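Local coordinates for protein thiamine pyrophosphokinase (Saccharomyces cerevisiae, PDB 1IG0) that transfers a pyrophosphate group from ATP to thiamine, as the only yeast enzyme able to make the cofactor thiamine diphosphate, at residues 118-123 with 160-165; 67-72 with 95-100; 89-94 with 112-117; 130-135 with 164-169. All coordinates share one frame; numbering follows the deposited sequence.

Contact 1 (118-123 with 160-165); sequences KQTTQY and ELEKGI. With VIB (3-(4-amino-2-methyl-pyrimidin-5-ylmethyl)-5-(2-hydroxy-ethyl)-4-methyl-thiazol-3-ium), chain D.
The side chain of Gln119 crosses that of Ile165, at the start of helix 164-175, at about a right angle. Gln119 OE1 accepts Ile165 N at 3.0 Å, with the donor 50° out of the carbonyl plane. NE2 donates to Glu160 O at 2.8 Å and to Lys118 O; both acceptors lie close to the amide plane, which settles which end is nitrogen. A chain bent at chi2 (-72°) brings Gln119 CD to 3.7 Å from Ile165 CG1. An alanine here would probably leave Ile165 N without this acceptor and open a gap beside Ile165 CG1. Thr120 N and Thr121 N bond to Leu161 O and Glu162 O. This loop leaves edge strand 115-118 of the catalytic domain's mixed sheet and leads to helix 126-139, carrying part of the thiamine pocket: Gln122 O accepts the aminopyrimidine N4A at 3.0 Å, and N4A stands 3.6 Å above the Tyr123 ring plane, toward its rim. Thr121 OG1 takes Tyr123 N in an ST turn, and a water ties that hydroxyl to Glu162 OE2. Farther out, the carboxylate of Glu160 receives Glu162 N and Lys163 N, while Tyr123 OH bonds Glu7 of the second subunit, whose Ser285 also holds the thiamine.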
loop_
_atom_site.group_PDB
_atom_site.type_symbol
_atom_site.label_atom_id
_atom_site.label_comp_id
_atom_site.label_asym_id
_atom_site.label_seq_id
_atom_site.Cartn_x
_atom_site.Cartn_y
_atom_site.Cartn_z
ATOM N N LYS B 118 9.452 -11.945 -24.552
ATOM C CA LYS B 118 8.600 -10.796 -24.819
ATOM C C LYS B 118 7.128 -11.204 -24.869
ATOM O O LYS B 118 6.768 -12.201 -25.494
ATOM C CB LYS B 118 9.015 -10.137 -26.141
ATOM C CG LYS B 118 8.216 -8.894 -26.528
ATOM C CD LYS B 118 8.904 -8.154 -27.672
ATOM C CE LYS B 118 8.119 -6.932 -28.126
ATOM N NZ LYS B 118 6.864 -7.303 -28.832
ATOM N N GLN B 119 6.293 -10.431 -24.181
ATOM C CA GLN B 119 4.848 -10.652 -24.133
ATOM C C GLN B 119 4.215 -9.268 -24.228
ATOM O O GLN B 119 4.387 -8.438 -23.336
ATOM C CB GLN B 119 4.452 -11.338 -22.822
ATOM C CG GLN B 119 4.920 -12.785 -22.719
ATOM C CD GLN B 119 4.135 -13.719 -23.624
ATOM O OE1 GLN B 119 3.054 -14.189 -23.263
ATOM N NE2 GLN B 119 4.668 -13.981 -24.811
ATOM N N THR B 120 3.479 -9.025 -25.308
ATOM C CA THR B 120 2.874 -7.718 -25.550
ATOM C C THR B 120 1.478 -7.446 -24.995
ATOM O O THR B 120 1.052 -6.292 -24.949
ATOM C CB THR B 120 2.821 -7.420 -27.060
ATOM O OG1 THR B 120 1.901 -8.319 -27.691
ATOM C CG2 THR B 120 4.194 -7.600 -27.687
ATOM N N THR B 121 0.762 -8.484 -24.576
ATOM C CA THR B 121 -0.593 -8.284 -24.070
ATOM C C THR B 121 -0.681 -7.249 -22.957
ATOM O O THR B 121 0.091 -7.277 -21.998
ATOM C CB THR B 121 -1.216 -9.597 -23.555
ATOM O OG1 THR B 121 -2.579 -9.358 -23.182
ATOM C CG2 THR B 121 -0.448 -10.122 -22.349
ATOM N N GLN B 122 -1.629 -6.330 -23.100
ATOM C CA GLN B 122 -1.846 -5.289 -22.108
ATOM C C GLN B 122 -3.048 -5.649 -21.242
ATOM O O GLN B 122 -3.645 -4.782 -20.605
ATOM C CB GLN B 122 -2.089 -3.940 -22.790
ATOM C CG GLN B 122 -0.884 -3.384 -23.530
ATOM C CD GLN B 122 0.359 -3.339 -22.663
ATOM O OE1 GLN B 122 1.182 -4.256 -22.689
ATOM N NE2 GLN B 122 0.494 -2.278 -21.876
ATOM N N TYR B 123 -3.404 -6.930 -21.230
ATOM C CA TYR B 123 -4.535 -7.390 -20.435
ATOM C C TYR B 123 -4.106 -8.260 -19.267
ATOM O O TYR B 123 -4.926 -8.928 -18.638
ATOM C CB TYR B 123 -5.541 -8.130 -21.316
ATOM C CG TYR B 123 -6.322 -7.192 -22.203
ATOM C CD1 TYR B 123 -5.737 -6.617 -23.333
ATOM C CD2 TYR B 123 -7.628 -6.828 -21.880
ATOM C CE1 TYR B 123 -6.436 -5.700 -24.116
ATOM C CE2 TYR B 123 -8.335 -5.911 -22.655
ATOM C CZ TYR B 123 -7.733 -5.351 -23.770
ATOM O OH TYR B 123 -8.424 -4.436 -24.531
ATOM N N GLU B 160 4.510 -17.604 -28.324
ATOM C CA GLU B 160 3.645 -16.658 -29.023
ATOM C C GLU B 160 3.766 -15.282 -28.365
ATOM O O GLU B 160 3.552 -15.135 -27.161
ATOM C CB GLU B 160 2.199 -17.160 -29.001
ATOM C CG GLU B 160 1.268 -16.407 -29.937
ATOM C CD GLU B 160 0.699 -15.157 -29.306
ATOM O OE1 GLU B 160 0.512 -14.154 -30.027
ATOM O OE2 GLU B 160 0.422 -15.183 -28.089
ATOM N N LEU B 161 4.112 -14.284 -29.172
ATOM C CA LEU B 161 4.329 -12.914 -28.712
ATOM C C LEU B 161 3.269 -12.186 -27.887
ATOM O O LEU B 161 3.612 -11.493 -26.931
ATOM C CB LEU B 161 4.713 -12.034 -29.906
ATOM C CG LEU B 161 6.159 -12.183 -30.385
ATOM C CD1 LEU B 161 6.368 -11.388 -31.665
ATOM C CD2 LEU B 161 7.101 -11.698 -29.291
ATOM N N GLU B 162 1.996 -12.325 -28.237
ATOM C CA GLU B 162 0.960 -11.620 -27.488
ATOM C C GLU B 162 0.693 -12.151 -26.083
ATOM O O GLU B 162 0.819 -11.417 -25.103
ATOM C CB GLU B 162 -0.360 -11.610 -28.261
ATOM C CG GLU B 162 -1.424 -10.727 -27.615
ATOM C CD GLU B 162 -2.779 -10.835 -28.287
ATOM O OE1 GLU B 162 -2.827 -10.838 -29.535
ATOM O OE2 GLU B 162 -3.797 -10.905 -27.566
ATOM N N LYS B 163 0.324 -13.424 -25.989
ATOM C CA LYS B 163 -0.003 -14.024 -24.699
ATOM C C LYS B 163 0.406 -15.491 -24.599
ATOM O O LYS B 163 -0.208 -16.264 -23.865
ATOM C CB LYS B 163 -1.510 -13.897 -24.469
ATOM C CG LYS B 163 -2.333 -14.438 -25.628
ATOM C CD LYS B 163 -3.806 -14.114 -25.480
ATOM C CE LYS B 163 -4.582 -14.568 -26.706
ATOM N NZ LYS B 163 -6.023 -14.208 -26.617
ATOM N N GLY B 164 1.450 -15.866 -25.331
ATOM C CA GLY B 164 1.913 -17.243 -25.316
ATOM C C GLY B 164 2.116 -17.864 -23.944
ATOM O O GLY B 164 1.678 -18.990 -23.700
ATOM N N ILE B 165 2.781 -17.147 -23.045
ATOM C CA ILE B 165 3.028 -17.676 -21.708
ATOM C C ILE B 165 1.734 -18.019 -20.977
ATOM O O ILE B 165 1.673 -19.010 -20.252
ATOM C CB ILE B 165 3.852 -16.684 -20.850
ATOM C CG1 ILE B 165 5.255 -16.522 -21.442
ATOM C CG2 ILE B 165 3.962 -17.193 -19.416
ATOM C CD1 ILE B 165 6.091 -17.800 -21.432
HETATM C CM2 VIB D . -10.285 -2.957 -17.050
HETATM N N4A VIB D . -6.434 -3.991 -19.996
HETATM C CM4 VIB D . -1.885 -1.611 -19.318
HETATM O O1 VIB D . 0.337 -4.165 -15.818
HETATM C C7 VIB D . 0.650 -3.277 -16.892
HETATM C C6 VIB D . -0.027 -3.780 -18.191
HETATM C C2 VIB D . -3.855 -4.030 -17.516
HETATM S S1 VIB D . -2.427 -5.019 -17.086
HETATM C C5 VIB D . -1.540 -3.750 -18.010
HETATM C C4 VIB D . -2.375 -2.798 -18.498
HETATM N N3 VIB D . -3.608 -3.003 -18.202
HETATM C C7A VIB D . -4.715 -2.094 -18.623
HETATM C C4A VIB D . -6.967 -3.254 -18.919
HETATM N N3A VIB D . -8.308 -3.459 -18.535
HETATM C C2A VIB D . -8.856 -2.737 -17.463
HETATM N N1A VIB D . -8.057 -1.806 -16.775
HETATM C C6A VIB D . -6.714 -1.596 -17.154
HETATM C C5A VIB D . -6.161 -2.318 -18.227
HETATM O O HOH W 1 -4.013 -8.445 -25.713
#

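Contact 2 (67-72 with 95-100); sequences CADGAA and IGDLDS
Asp69 and Gly96 meet where two parallel strands end, and here the packing is close. Asp69 CB lies 4.1 Å from Gly96 CA; a side chain on Gly96 would run into it, and at its backbone angles a CB would also press on the carbonyl oxygen of Ile95. Just before, Ala68 pairs with Ile95 in the sheet: Ile95 N donates to Cys67 O and Asp69 N to Ile95 O, the latter at 2.8 Å. A type II' turn from Ala68 to Ala71 then leads strand 64-68 into helix 71-78. CG of Asp69, anti to the backbone N (chi1 -166°), leads toward the loop after strand 93-96, and OD1 comes 3.1 Å from Leu98 CA. The outer side is looser. There exposed Ser100 makes a weak bond from OG to Asp69 OD2 at 3.3 Å, and Asp69 OD2 is only 3.5 Å from Asp97 OD2, the two carboxylate planes 82° apart. Asp97 OD2 is occupied in an Asx turn, accepting Asp99 N at 2.6 Å. The nearest atoms of the Asp97 side chain and the bound thiamine are about 6 Å apart. Such neighbouring acids would tend to attract a cation, consistent with the magnesium that pyrophosphokinases generally use with ATP.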
loop_
_atom_site.group_PDB
_atom_site.type_symbol
_atom_site.label_atom_id
_atom_site.label_comp_id
_atom_site.label_asym_id
_atom_site.label_seq_id
_atom_site.Cartn_x
_atom_site.Cartn_y
_atom_site.Cartn_z
ATOM N N CYS B 67 13.077 -11.518 -13.435
ATOM C CA CYS B 67 12.962 -10.067 -13.486
ATOM C C CYS B 67 11.741 -9.694 -14.311
ATOM O O CYS B 67 11.577 -10.165 -15.438
ATOM C CB CYS B 67 14.207 -9.444 -14.122
ATOM S SG CYS B 67 15.632 -9.310 -13.029
ATOM N N ALA B 68 10.880 -8.856 -13.745
ATOM C CA ALA B 68 9.683 -8.416 -14.446
ATOM C C ALA B 68 9.981 -7.166 -15.269
ATOM O O ALA B 68 10.055 -6.057 -14.735
ATOM C CB ALA B 68 8.562 -8.135 -13.452
ATOM N N ASP B 69 10.163 -7.364 -16.571
ATOM C CA ASP B 69 10.439 -6.282 -17.510
ATOM C C ASP B 69 11.468 -5.271 -17.005
ATOM O O ASP B 69 12.660 -5.565 -16.956
ATOM C CB ASP B 69 9.133 -5.563 -17.863
ATOM C CG ASP B 69 9.274 -4.650 -19.066
ATOM O OD1 ASP B 69 10.349 -4.664 -19.702
ATOM O OD2 ASP B 69 8.309 -3.922 -19.378
ATOM N N GLY B 70 11.000 -4.082 -16.635
ATOM C CA GLY B 70 11.891 -3.039 -16.154
ATOM C C GLY B 70 12.766 -3.422 -14.973
ATOM O O GLY B 70 13.780 -2.772 -14.707
ATOM N N ALA B 71 12.378 -4.472 -14.258
ATOM C CA ALA B 71 13.143 -4.933 -13.105
ATOM C C ALA B 71 14.585 -5.242 -13.496
ATOM O O ALA B 71 15.483 -5.217 -12.653
ATOM C CB ALA B 71 12.490 -6.169 -12.512
ATOM N N ALA B 72 14.797 -5.542 -14.774
ATOM C CA ALA B 72 16.132 -5.847 -15.272
ATOM C C ALA B 72 17.009 -4.609 -15.140
ATOM O O ALA B 72 18.193 -4.712 -14.816
ATOM C CB ALA B 72 16.065 -6.292 -16.728
ATOM N N ILE B 95 10.964 -11.140 -18.377
ATOM C CA ILE B 95 9.740 -11.232 -19.158
ATOM C C ILE B 95 8.864 -9.989 -19.029
ATOM O O ILE B 95 8.794 -9.369 -17.967
ATOM C CB ILE B 95 8.940 -12.492 -18.745
ATOM C CG1 ILE B 95 7.763 -12.705 -19.696
ATOM C CG2 ILE B 95 8.471 -12.360 -17.305
ATOM C CD1 ILE B 95 7.073 -14.046 -19.516
ATOM N N GLY B 96 8.209 -9.635 -20.129
ATOM C CA GLY B 96 7.344 -8.466 -20.164
ATOM C C GLY B 96 7.298 -7.942 -21.588
ATOM O O GLY B 96 7.811 -8.599 -22.495
ATOM N N ASP B 97 6.695 -6.774 -21.805
ATOM C CA ASP B 97 6.627 -6.223 -23.158
ATOM C C ASP B 97 7.998 -5.700 -23.582
ATOM O O ASP B 97 8.263 -5.509 -24.768
ATOM C CB ASP B 97 5.556 -5.125 -23.253
ATOM C CG ASP B 97 5.899 -3.888 -22.454
ATOM O OD1 ASP B 97 5.014 -3.398 -21.722
ATOM O OD2 ASP B 97 7.040 -3.394 -22.568
ATOM N N LEU B 98 8.860 -5.469 -22.594
ATOM C CA LEU B 98 10.235 -5.021 -22.815
ATOM C C LEU B 98 10.485 -3.605 -23.333
ATOM O O LEU B 98 11.627 -3.261 -23.637
ATOM C CB LEU B 98 10.948 -6.010 -23.744
ATOM C CG LEU B 98 10.763 -7.498 -23.438
ATOM C CD1 LEU B 98 11.621 -8.317 -24.390
ATOM C CD2 LEU B 98 11.138 -7.789 -21.992
ATOM N N ASP B 99 9.451 -2.779 -23.437
ATOM C CA ASP B 99 9.657 -1.420 -23.930
ATOM C C ASP B 99 10.443 -0.547 -22.953
ATOM O O ASP B 99 11.252 0.284 -23.368
ATOM C CB ASP B 99 8.319 -0.748 -24.258
ATOM C CG ASP B 99 7.670 -1.321 -25.503
ATOM O OD1 ASP B 99 8.388 -1.540 -26.501
ATOM O OD2 ASP B 99 6.440 -1.540 -25.489
ATOM N N SER B 100 10.209 -0.740 -21.659
ATOM C CA SER B 100 10.897 0.038 -20.632
ATOM C C SER B 100 12.329 -0.446 -20.435
ATOM O O SER B 100 13.118 0.190 -19.735
ATOM C CB SER B 100 10.149 -0.060 -19.302
ATOM O OG SER B 100 10.233 -1.369 -18.771
#

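Contact 3 (89-94 with 112-117); sequences YLPNYI and NKVTII
Backbone bonds join Asn92 and Ile94 to Thr115 and Ile117 in parallel register. Thr115 N donates to Asn92 O, Ile94 N to Thr115 O, and Ile117 N to Ile94 O at 2.8 Å, nearly straight (171°). Tyr93 CA adds a CA-H...O contact to Thr115 O. These are the two strands of a beta-alpha-beta unit whose helix is 103-111, with 115-118 at the sheet's edge. Apolar contacts occupy both faces. On that of Ile94 and Ile116, Ile94 CB meets Ile116 CG1 at 4.1 Å; before the strands begin, Val114 CG1 lies 3.8 Å from Ile94 CG1 and meets Pro91 CG, while Leu90 CD1 closes on Asn112 CB. On the other, Tyr93 and Thr115 run side by side, Tyr93 CD2 being 3.7 Å from Thr115 CG2 and 4.1 Å from Ile117 CD1. The phenol oxygen bonds His137 ND1 on helix 126-139; an alanine at Tyr93 would probably leave His137 without that partner and open a gap beside Thr115 and Ile117. Polar contact comes through one water, which donates to Asn92 O at 2.9 Å and lies 3.0 Å from Thr115 OG1. Main-chain bonds thus set the register, the side chains adding mostly apolar cover and water bridging the partly exposed end.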
loop_
_atom_site.group_PDB
_atom_site.type_symbol
_atom_site.label_atom_id
_atom_site.label_comp_id
_atom_site.label_asym_id
_atom_site.label_seq_id
_atom_site.Cartn_x
_atom_site.Cartn_y
_atom_site.Cartn_z
ATOM N N TYR B 89 25.296 -12.363 -10.389
ATOM C CA TYR B 89 23.865 -12.316 -10.125
ATOM C C TYR B 89 22.991 -12.061 -11.346
ATOM O O TYR B 89 22.213 -11.106 -11.387
ATOM C CB TYR B 89 23.579 -11.281 -9.035
ATOM C CG TYR B 89 24.255 -11.630 -7.729
ATOM C CD1 TYR B 89 25.492 -11.086 -7.390
ATOM C CD2 TYR B 89 23.687 -12.560 -6.863
ATOM C CE1 TYR B 89 26.149 -11.466 -6.219
ATOM C CE2 TYR B 89 24.332 -12.949 -5.696
ATOM C CZ TYR B 89 25.562 -12.399 -5.380
ATOM O OH TYR B 89 26.206 -12.792 -4.229
ATOM N N LEU B 90 23.123 -12.933 -12.340
ATOM C CA LEU B 90 22.337 -12.837 -13.561
ATOM C C LEU B 90 20.995 -13.521 -13.323
ATOM O O LEU B 90 20.941 -14.604 -12.742
ATOM C CB LEU B 90 23.054 -13.548 -14.714
ATOM C CG LEU B 90 24.411 -13.018 -15.181
ATOM C CD1 LEU B 90 25.028 -13.999 -16.165
ATOM C CD2 LEU B 90 24.240 -11.653 -15.826
ATOM N N PRO B 91 19.893 -12.896 -13.756
ATOM C CA PRO B 91 18.579 -13.514 -13.561
ATOM C C PRO B 91 18.398 -14.648 -14.567
ATOM O O PRO B 91 19.047 -14.659 -15.616
ATOM C CB PRO B 91 17.621 -12.358 -13.816
ATOM C CG PRO B 91 18.329 -11.594 -14.888
ATOM C CD PRO B 91 19.764 -11.575 -14.397
ATOM N N ASN B 92 17.530 -15.604 -14.254
ATOM C CA ASN B 92 17.293 -16.712 -15.168
ATOM C C ASN B 92 16.391 -16.261 -16.310
ATOM O O ASN B 92 16.605 -16.637 -17.461
ATOM C CB ASN B 92 16.656 -17.901 -14.443
ATOM C CG ASN B 92 17.558 -18.485 -13.375
ATOM O OD1 ASN B 92 17.490 -18.098 -12.209
ATOM N ND2 ASN B 92 18.420 -19.415 -13.771
ATOM N N TYR B 93 15.385 -15.453 -15.986
ATOM C CA TYR B 93 14.457 -14.944 -16.992
ATOM C C TYR B 93 14.166 -13.456 -16.834
ATOM O O TYR B 93 14.290 -12.888 -15.749
ATOM C CB TYR B 93 13.097 -15.647 -16.918
ATOM C CG TYR B 93 13.078 -17.141 -17.125
ATOM C CD1 TYR B 93 13.131 -18.015 -16.041
ATOM C CD2 TYR B 93 12.933 -17.681 -18.403
ATOM C CE1 TYR B 93 13.030 -19.392 -16.221
ATOM C CE2 TYR B 93 12.833 -19.056 -18.596
ATOM C CZ TYR B 93 12.878 -19.905 -17.501
ATOM O OH TYR B 93 12.752 -21.263 -17.681
ATOM N N ILE B 94 13.766 -12.847 -17.944
ATOM C CA ILE B 94 13.348 -11.453 -18.000
ATOM C C ILE B 94 12.116 -11.555 -18.890
ATOM O O ILE B 94 12.205 -12.031 -20.024
ATOM C CB ILE B 94 14.379 -10.536 -18.684
ATOM C CG1 ILE B 94 15.635 -10.417 -17.822
ATOM C CG2 ILE B 94 13.767 -9.160 -18.905
ATOM C CD1 ILE B 94 16.690 -9.484 -18.412
ATOM N N ASN B 112 24.782 -12.174 -22.068
ATOM C CA ASN B 112 25.084 -13.114 -20.993
ATOM C C ASN B 112 24.103 -14.282 -20.896
ATOM O O ASN B 112 23.940 -14.894 -19.840
ATOM C CB ASN B 112 25.179 -12.372 -19.658
ATOM C CG ASN B 112 26.494 -11.630 -19.505
ATOM O OD1 ASN B 112 27.557 -12.245 -19.420
ATOM N ND2 ASN B 112 26.431 -10.303 -19.478
ATOM N N LYS B 113 23.452 -14.570 -22.016
ATOM C CA LYS B 113 22.515 -15.682 -22.148
ATOM C C LYS B 113 21.297 -15.757 -21.232
ATOM O O LYS B 113 20.810 -16.849 -20.939
ATOM C CB LYS B 113 23.287 -17.000 -22.062
ATOM C CG LYS B 113 24.484 -17.067 -23.000
ATOM C CD LYS B 113 24.086 -16.735 -24.431
ATOM C CE LYS B 113 25.294 -16.747 -25.354
ATOM N NZ LYS B 113 24.933 -16.373 -26.749
ATOM N N VAL B 114 20.797 -14.615 -20.775
ATOM C CA VAL B 114 19.604 -14.629 -19.936
ATOM C C VAL B 114 18.435 -14.913 -20.872
ATOM O O VAL B 114 18.372 -14.362 -21.970
ATOM C CB VAL B 114 19.362 -13.268 -19.246
ATOM C CG1 VAL B 114 17.981 -13.252 -18.594
ATOM C CG2 VAL B 114 20.436 -13.018 -18.202
ATOM N N THR B 115 17.519 -15.779 -20.454
ATOM C CA THR B 115 16.369 -16.095 -21.290
ATOM C C THR B 115 15.380 -14.939 -21.213
ATOM O O THR B 115 14.690 -14.764 -20.209
ATOM C CB THR B 115 15.673 -17.391 -20.835
ATOM O OG1 THR B 115 16.599 -18.482 -20.914
ATOM C CG2 THR B 115 14.469 -17.690 -21.722
ATOM N N ILE B 116 15.327 -14.148 -22.279
ATOM C CA ILE B 116 14.436 -12.998 -22.338
ATOM C C ILE B 116 13.198 -13.334 -23.158
ATOM O O ILE B 116 13.300 -13.742 -24.315
ATOM C CB ILE B 116 15.158 -11.784 -22.955
ATOM C CG1 ILE B 116 16.430 -11.484 -22.153
ATOM C CG2 ILE B 116 14.237 -10.573 -22.950
ATOM C CD1 ILE B 116 17.279 -10.367 -22.719
ATOM N N ILE B 117 12.030 -13.160 -22.548
ATOM C CA ILE B 117 10.761 -13.463 -23.201
ATOM C C ILE B 117 9.878 -12.229 -23.326
ATOM O O ILE B 117 9.583 -11.557 -22.338
ATOM C CB ILE B 117 9.983 -14.542 -22.413
ATOM C CG1 ILE B 117 10.841 -15.803 -22.276
ATOM C CG2 ILE B 117 8.670 -14.859 -23.116
ATOM C CD1 ILE B 117 10.246 -16.848 -21.360
HETATM O O HOH W 2 18.698 -18.269 -18.715
#

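Contact 4 (130-135 with 164-169); sequences CVNLIS and GIHTLY
Asn132 lays its side-chain amide flat over the ring of Tyr169, the two planes 9° apart, in an amide-pi stack. ND2 stands 3.3 Å above the plane of the Tyr169 ring, over its centre, and Asn132 CG lies over the root of the ring, 3.6 Å from Tyr169 CG. The other end of the amide is held as well: Asn132 OD1 accepts His166 ND1 at 2.9 Å, a fairly straight bond that lies near the imidazole plane. Stack and bond together fix the rotation of the amide, with oxygen toward the exposed histidine and nitrogen over the phenol. Tyr169 reaches across with CG anti to its backbone N (chi1 173°), and its edge meets Ser135, whose CB is 3.7 Å from Tyr169 CE1. The two helices run in roughly similar directions, the axes of the two short segments 9.1 Å apart at closest approach and inclined at 48°. Helix 126-139 lies against the parallel part of the mixed sheet, Cys130 touching Val66 and Ala68, and helix 164-175 packs alongside it. One turn before Tyr169, Ile165 CG2 fits against Asn132 CB at 3.7 Å and Leu133 CB at 4.2 Å. Ser135 OG is engaged by Tyr215 OH and Asn139, while Leu133 and Ile165 both press on Phe143 of helix 141-148.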
loop_
_atom_site.group_PDB
_atom_site.type_symbol
_atom_site.label_atom_id
_atom_site.label_comp_id
_atom_site.label_asym_id
_atom_site.label_seq_id
_atom_site.Cartn_x
_atom_site.Cartn_y
_atom_site.Cartn_z
ATOM N N CYS B 130 4.939 -13.195 -14.984
ATOM C CA CYS B 130 6.019 -13.835 -14.248
ATOM C C CYS B 130 5.607 -15.121 -13.545
ATOM O O CYS B 130 6.272 -16.144 -13.694
ATOM C CB CYS B 130 6.612 -12.862 -13.224
ATOM S SG CYS B 130 7.580 -11.520 -13.951
ATOM N N VAL B 131 4.520 -15.083 -12.778
ATOM C CA VAL B 131 4.081 -16.280 -12.067
ATOM C C VAL B 131 3.674 -17.399 -13.025
ATOM O O VAL B 131 3.880 -18.579 -12.730
ATOM C CB VAL B 131 2.919 -15.976 -11.089
ATOM C CG1 VAL B 131 3.418 -15.088 -9.953
ATOM C CG2 VAL B 131 1.777 -15.307 -11.822
ATOM N N ASN B 132 3.092 -17.040 -14.165
ATOM C CA ASN B 132 2.714 -18.050 -15.150
ATOM C C ASN B 132 4.004 -18.697 -15.644
ATOM O O ASN B 132 4.094 -19.917 -15.772
ATOM C CB ASN B 132 1.978 -17.420 -16.338
ATOM C CG ASN B 132 0.512 -17.153 -16.048
ATOM O OD1 ASN B 132 -0.227 -16.688 -16.918
ATOM N ND2 ASN B 132 0.083 -17.448 -14.827
ATOM N N LEU B 133 4.998 -17.858 -15.923
ATOM C CA LEU B 133 6.301 -18.311 -16.393
ATOM C C LEU B 133 6.969 -19.201 -15.353
ATOM O O LEU B 133 7.496 -20.265 -15.676
ATOM C CB LEU B 133 7.202 -17.107 -16.675
ATOM C CG LEU B 133 8.692 -17.398 -16.879
ATOM C CD1 LEU B 133 8.889 -18.254 -18.120
ATOM C CD2 LEU B 133 9.452 -16.083 -17.006
ATOM N N ILE B 134 6.949 -18.754 -14.102
ATOM C CA ILE B 134 7.558 -19.502 -13.010
ATOM C C ILE B 134 6.955 -20.898 -12.877
ATOM O O ILE B 134 7.681 -21.881 -12.725
ATOM C CB ILE B 134 7.406 -18.741 -11.675
ATOM C CG1 ILE B 134 8.247 -17.461 -11.727
ATOM C CG2 ILE B 134 7.837 -19.624 -10.510
ATOM C CD1 ILE B 134 8.001 -16.507 -10.580
ATOM N N SER B 135 5.629 -20.989 -12.942
ATOM C CA SER B 135 4.967 -22.282 -12.829
ATOM C C SER B 135 5.355 -23.180 -14.003
ATOM O O SER B 135 5.628 -24.368 -13.823
ATOM C CB SER B 135 3.448 -22.110 -12.791
ATOM O OG SER B 135 2.816 -23.343 -12.487
ATOM N N GLY B 164 1.450 -15.866 -25.331
ATOM C CA GLY B 164 1.913 -17.243 -25.316
ATOM C C GLY B 164 2.116 -17.864 -23.944
ATOM O O GLY B 164 1.678 -18.990 -23.700
ATOM N N ILE B 165 2.781 -17.147 -23.045
ATOM C CA ILE B 165 3.028 -17.676 -21.708
ATOM C C ILE B 165 1.734 -18.019 -20.977
ATOM O O ILE B 165 1.673 -19.010 -20.252
ATOM C CB ILE B 165 3.852 -16.684 -20.850
ATOM C CG1 ILE B 165 5.255 -16.522 -21.442
ATOM C CG2 ILE B 165 3.962 -17.193 -19.416
ATOM C CD1 ILE B 165 6.091 -17.800 -21.432
ATOM N N HIS B 166 0.699 -17.206 -21.166
ATOM C CA HIS B 166 -0.574 -17.474 -20.510
ATOM C C HIS B 166 -1.267 -18.660 -21.170
ATOM O O HIS B 166 -1.852 -19.501 -20.491
ATOM C CB HIS B 166 -1.503 -16.262 -20.568
ATOM C CG HIS B 166 -2.755 -16.432 -19.761
ATOM N ND1 HIS B 166 -2.758 -16.434 -18.383
ATOM C CD2 HIS B 166 -4.040 -16.646 -20.137
ATOM C CE1 HIS B 166 -3.986 -16.641 -17.944
ATOM N NE2 HIS B 166 -4.784 -16.774 -18.989
ATOM N N THR B 167 -1.208 -18.721 -22.496
ATOM C CA THR B 167 -1.829 -19.820 -23.229
ATOM C C THR B 167 -1.186 -21.142 -22.809
ATOM O O THR B 167 -1.878 -22.124 -22.535
ATOM C CB THR B 167 -1.659 -19.641 -24.753
ATOM O OG1 THR B 167 -2.189 -18.370 -25.147
ATOM C CG2 THR B 167 -2.389 -20.748 -25.506
ATOM N N LEU B 168 0.142 -21.157 -22.759
ATOM C CA LEU B 168 0.879 -22.352 -22.364
ATOM C C LEU B 168 0.577 -22.701 -20.913
ATOM O O LEU B 168 0.438 -23.872 -20.565
ATOM C CB LEU B 168 2.384 -22.137 -22.536
ATOM C CG LEU B 168 2.902 -21.996 -23.969
ATOM C CD1 LEU B 168 4.392 -21.689 -23.952
ATOM C CD2 LEU B 168 2.631 -23.282 -24.734
ATOM N N TYR B 169 0.485 -21.680 -20.067
ATOM C CA TYR B 169 0.188 -21.875 -18.652
ATOM C C TYR B 169 -1.194 -22.505 -18.477
ATOM O O TYR B 169 -1.358 -23.477 -17.737
ATOM C CB TYR B 169 0.228 -20.530 -17.918
ATOM C CG TYR B 169 -0.239 -20.598 -16.482
ATOM C CD1 TYR B 169 0.604 -21.064 -15.471
ATOM C CD2 TYR B 169 -1.536 -20.219 -16.136
ATOM C CE1 TYR B 169 0.165 -21.149 -14.153
ATOM C CE2 TYR B 169 -1.985 -20.302 -14.826
ATOM C CZ TYR B 169 -1.132 -20.766 -13.840
ATOM O OH TYR B 169 -1.581 -20.842 -12.543
#

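In the fold
All four contacts fall in the catalytic domain. Contacts 2 and 3 share strand 93-96 and lie on successive pairs of parallel strands in one sheet; contact 3 is held by main-chain bonds and apolar side chains toward the sheet edge, whereas contact 2, more buried, ends in a group of acids near the thiamine. Contacts 1 and 4 both use helix 164-175: the partly buried contact 1 relies on an amide and backbone polar groups, the buried contact 4 on an amide stacked on a tyrosine and bonded to a histidine, with aliphatic packing. Ile95 unites them, touching Ile165, Leu133 and Cys130, and Gln119 N probably bonds Gly96 O. Contact 1 alone touches the second subunit.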